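Hydrogenase expression/formation protein HypE (Desulfovibrio vulgaris subsp. vulgaris, PDB 2Z1U) binds ATP and magnesium and probably serves, as a member of the HypE family, in the maturation of hydrogenases. Local coordinates at residues S24-R29 against D105-V110. Residues are numbered along the deposited sequence; the frame is centred on the assembly and turned at random.
With ATP (adenosine-5'-triphosphate), chain D.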
loop_
_atom_site.group_PDB
_atom_site.type_symbol
_atom_site.label_atom_id
_atom_site.label_comp_id
_atom_site.label_asym_id
_atom_site.label_seq_id
_atom_site.Cartn_x
_atom_site.Cartn_y
_atom_site.Cartn_z
ATOM N N SER A 24 -10.246 13.795 8.483
ATOM C CA SER A 24 -9.891 15.217 8.617
ATOM C C SER A 24 -9.270 15.594 9.956
ATOM O O SER A 24 -8.262 16.298 9.999
ATOM C CB SER A 24 -11.074 16.146 8.288
ATOM O OG SER A 24 -11.300 16.134 6.873
ATOM N N ASP A 25 -9.861 15.126 11.050
ATOM C CA ASP A 25 -9.466 15.603 12.377
ATOM C C ASP A 25 -8.218 14.924 12.925
ATOM O O ASP A 25 -7.552 15.476 13.793
ATOM C CB ASP A 25 -10.617 15.471 13.377
ATOM C CG ASP A 25 -11.831 16.320 13.006
ATOM O OD1 ASP A 25 -11.783 17.099 12.023
ATOM O OD2 ASP A 25 -12.848 16.196 13.711
ATOM N N LEU A 26 -7.904 13.726 12.436
ATOM C CA LEU A 26 -6.718 13.030 12.920
ATOM C C LEU A 26 -5.615 12.956 11.878
ATOM O O LEU A 26 -4.542 13.530 12.073
ATOM C CB LEU A 26 -7.053 11.624 13.437
ATOM C CG LEU A 26 -5.862 10.809 13.975
ATOM C CD1 LEU A 26 -5.225 11.469 15.202
ATOM C CD2 LEU A 26 -6.279 9.388 14.285
ATOM N N PHE A 27 -5.885 12.249 10.781
ATOM C CA PHE A 27 -4.852 11.959 9.778
ATOM C C PHE A 27 -4.343 13.224 9.091
ATOM O O PHE A 27 -3.140 13.482 9.103
ATOM C CB PHE A 27 -5.335 10.919 8.754
ATOM C CG PHE A 27 -5.623 9.566 9.351
ATOM C CD1 PHE A 27 -4.600 8.809 9.937
ATOM C CD2 PHE A 27 -6.909 9.030 9.305
ATOM C CE1 PHE A 27 -4.865 7.552 10.492
ATOM C CE2 PHE A 27 -7.182 7.771 9.860
ATOM C CZ PHE A 27 -6.161 7.035 10.455
ATOM N N LEU A 28 -5.256 14.017 8.521
ATOM C CA LEU A 28 -4.897 15.283 7.869
ATOM C C LEU A 28 -4.228 16.261 8.820
ATOM O O LEU A 28 -3.323 16.999 8.426
ATOM C CB LEU A 28 -6.129 15.964 7.257
ATOM C CG LEU A 28 -6.338 15.689 5.774
ATOM C CD1 LEU A 28 -6.478 14.181 5.491
ATOM C CD2 LEU A 28 -7.540 16.482 5.269
ATOM N N ARG A 29 -4.674 16.264 10.072
ATOM C CA ARG A 29 -4.114 17.174 11.063
ATOM C C ARG A 29 -2.627 16.895 11.248
ATOM O O ARG A 29 -1.802 17.810 11.197
ATOM C CB ARG A 29 -4.860 17.057 12.389
ATOM C CG ARG A 29 -4.607 18.219 13.340
ATOM C CD ARG A 29 -5.451 18.097 14.601
ATOM N NE ARG A 29 -4.679 17.454 15.666
ATOM C CZ ARG A 29 -4.895 16.231 16.151
ATOM N NH1 ARG A 29 -5.891 15.479 15.695
ATOM N NH2 ARG A 29 -4.118 15.767 17.122
ATOM N N ASP A 105 -6.339 6.438 21.596
ATOM C CA ASP A 105 -5.060 7.083 21.884
ATOM C C ASP A 105 -3.877 6.303 21.314
ATOM O O ASP A 105 -2.849 6.896 20.994
ATOM C CB ASP A 105 -4.858 7.346 23.375
ATOM C CG ASP A 105 -3.688 8.295 23.641
ATOM O OD1 ASP A 105 -2.771 7.916 24.404
ATOM O OD2 ASP A 105 -3.680 9.414 23.066
ATOM N N ILE A 106 -4.023 4.983 21.201
ATOM C CA ILE A 106 -3.037 4.154 20.496
ATOM C C ILE A 106 -2.917 4.647 19.049
ATOM O O ILE A 106 -1.822 4.931 18.574
ATOM C CB ILE A 106 -3.390 2.640 20.552
ATOM C CG1 ILE A 106 -3.247 2.117 21.987
ATOM C CG2 ILE A 106 -2.517 1.838 19.568
ATOM C CD1 ILE A 106 -3.541 0.634 22.157
ATOM N N LEU A 107 -4.058 4.787 18.377
ATOM C CA LEU A 107 -4.101 5.278 17.002
ATOM C C LEU A 107 -3.468 6.667 16.850
ATOM O O LEU A 107 -2.644 6.871 15.959
ATOM C CB LEU A 107 -5.540 5.278 16.471
ATOM C CG LEU A 107 -5.765 5.769 15.039
ATOM C CD1 LEU A 107 -5.046 4.903 14.002
ATOM C CD2 LEU A 107 -7.261 5.827 14.748
ATOM N N GLU A 108 -3.843 7.603 17.720
ATOM C CA GLU A 108 -3.291 8.963 17.683
ATOM C C GLU A 108 -1.773 9.019 17.928
ATOM O O GLU A 108 -1.070 9.778 17.262
ATOM C CB GLU A 108 -4.031 9.899 18.659
ATOM C CG GLU A 108 -3.438 11.310 18.704
ATOM C CD GLU A 108 -4.412 12.377 19.165
ATOM O OE1 GLU A 108 -4.897 12.312 20.321
ATOM O OE2 GLU A 108 -4.664 13.303 18.369
ATOM N N ARG A 109 -1.278 8.234 18.883
ATOM C CA ARG A 109 0.161 8.126 19.116
ATOM C C ARG A 109 0.900 7.598 17.881
ATOM O O ARG A 109 1.972 8.093 17.530
ATOM C CB ARG A 109 0.450 7.216 20.304
ATOM C CG ARG A 109 0.175 7.854 21.663
ATOM C CD ARG A 109 0.805 7.011 22.772
ATOM N NE ARG A 109 -0.012 5.843 23.108
ATOM C CZ ARG A 109 0.446 4.732 23.685
ATOM N NH1 ARG A 109 1.737 4.598 23.997
ATOM N NH2 ARG A 109 -0.399 3.740 23.944
ATOM N N VAL A 110 0.311 6.604 17.220
ATOM C CA VAL A 110 0.911 6.005 16.020
ATOM C C VAL A 110 0.903 7.005 14.862
ATOM O O VAL A 110 1.911 7.170 14.163
ATOM C CB VAL A 110 0.183 4.716 15.610
ATOM C CG1 VAL A 110 0.648 4.252 14.218
ATOM C CG2 VAL A 110 0.414 3.623 16.650
HETATM P PG ATP D . -13.159 3.444 -0.350
HETATM O O1G ATP D . -11.919 3.169 0.521
HETATM O O2G ATP D . -14.419 3.457 0.461
HETATM O O3G ATP D . -13.248 2.590 -1.607
HETATM P PB ATP D . -11.943 5.806 -1.543
HETATM O O1B ATP D . -10.683 4.923 -1.430
HETATM O O2B ATP D . -12.262 6.409 -2.877
HETATM O O3B ATP D . -13.143 4.960 -0.903
HETATM P PA ATP D . -11.483 6.904 1.045
HETATM O O1A ATP D . -12.845 7.006 1.727
HETATM O O2A ATP D . -10.735 5.658 1.429
HETATM O O3A ATP D . -11.707 7.065 -0.570
HETATM O "O5'" ATP D . -10.616 8.195 1.270
HETATM C "C5'" ATP D . -11.189 9.510 1.293
HETATM C "C4'" ATP D . -10.038 10.490 1.358
HETATM O "O4'" ATP D . -9.431 10.331 2.656
HETATM C "C3'" ATP D . -8.957 10.201 0.331
HETATM O "O3'" ATP D . -8.443 11.459 -0.147
HETATM C "C2'" ATP D . -7.857 9.473 1.110
HETATM O "O2'" ATP D . -6.574 9.792 0.568
HETATM C "C1'" ATP D . -8.025 10.031 2.538
HETATM N N9 ATP D . -7.677 9.053 3.603
HETATM C C8 ATP D . -8.402 8.003 4.017
HETATM N N7 ATP D . -7.766 7.356 5.022
HETATM C C5 ATP D . -6.600 8.001 5.205
HETATM C C6 ATP D . -5.431 7.843 6.104
HETATM N N6 ATP D . -5.401 6.817 6.982
HETATM N N1 ATP D . -4.443 8.725 5.993
HETATM C C2 ATP D . -4.435 9.749 5.118
HETATM N N3 ATP D . -5.481 9.951 4.282
HETATM C C4 ATP D . -6.553 9.118 4.299
#
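Arg29 NH2 donates a nearly straight hydrogen bond (172°) to Glu108 OE2 at 2.8 Å, a bond that is also a salt bridge between two nearly parallel helices of the AIR-synthase-like (PurM-type) N-terminal half. The axes of 24-29 and 105-110 lie 10.5 Å apart at 23°, consistent with side-by-side packing. Glu108 OE2 lies close to the guanidinium plane, whereas the carboxylate plane is turned 89° from it. The Arg29 chain bends at chi3, and its NH1 comes to 2.5 Å from Asp25 O, too short to be taken at face value. Beneath the charged pair the contact becomes apolar. Leu26 sends its two methyls to different partners: CD1 lies 3.7 Å from Glu108 OE2 and also touches that side chain's CG, while CD2 packs 3.7 Å from Leu107 CD2. Val111 adds to the apolar layer around Leu26 and Phe27. Phe27 links the helix pair to the nucleotide pocket, where Thr130 and Gly128 also bind ATP. Its CZ approaches Leu107 CD1 at 4.3 Å, obliquely to the ring, while the adenine amino nitrogen N6 of ATP sits 3.3 Å above the plane of the Phe27 ring, over its centre.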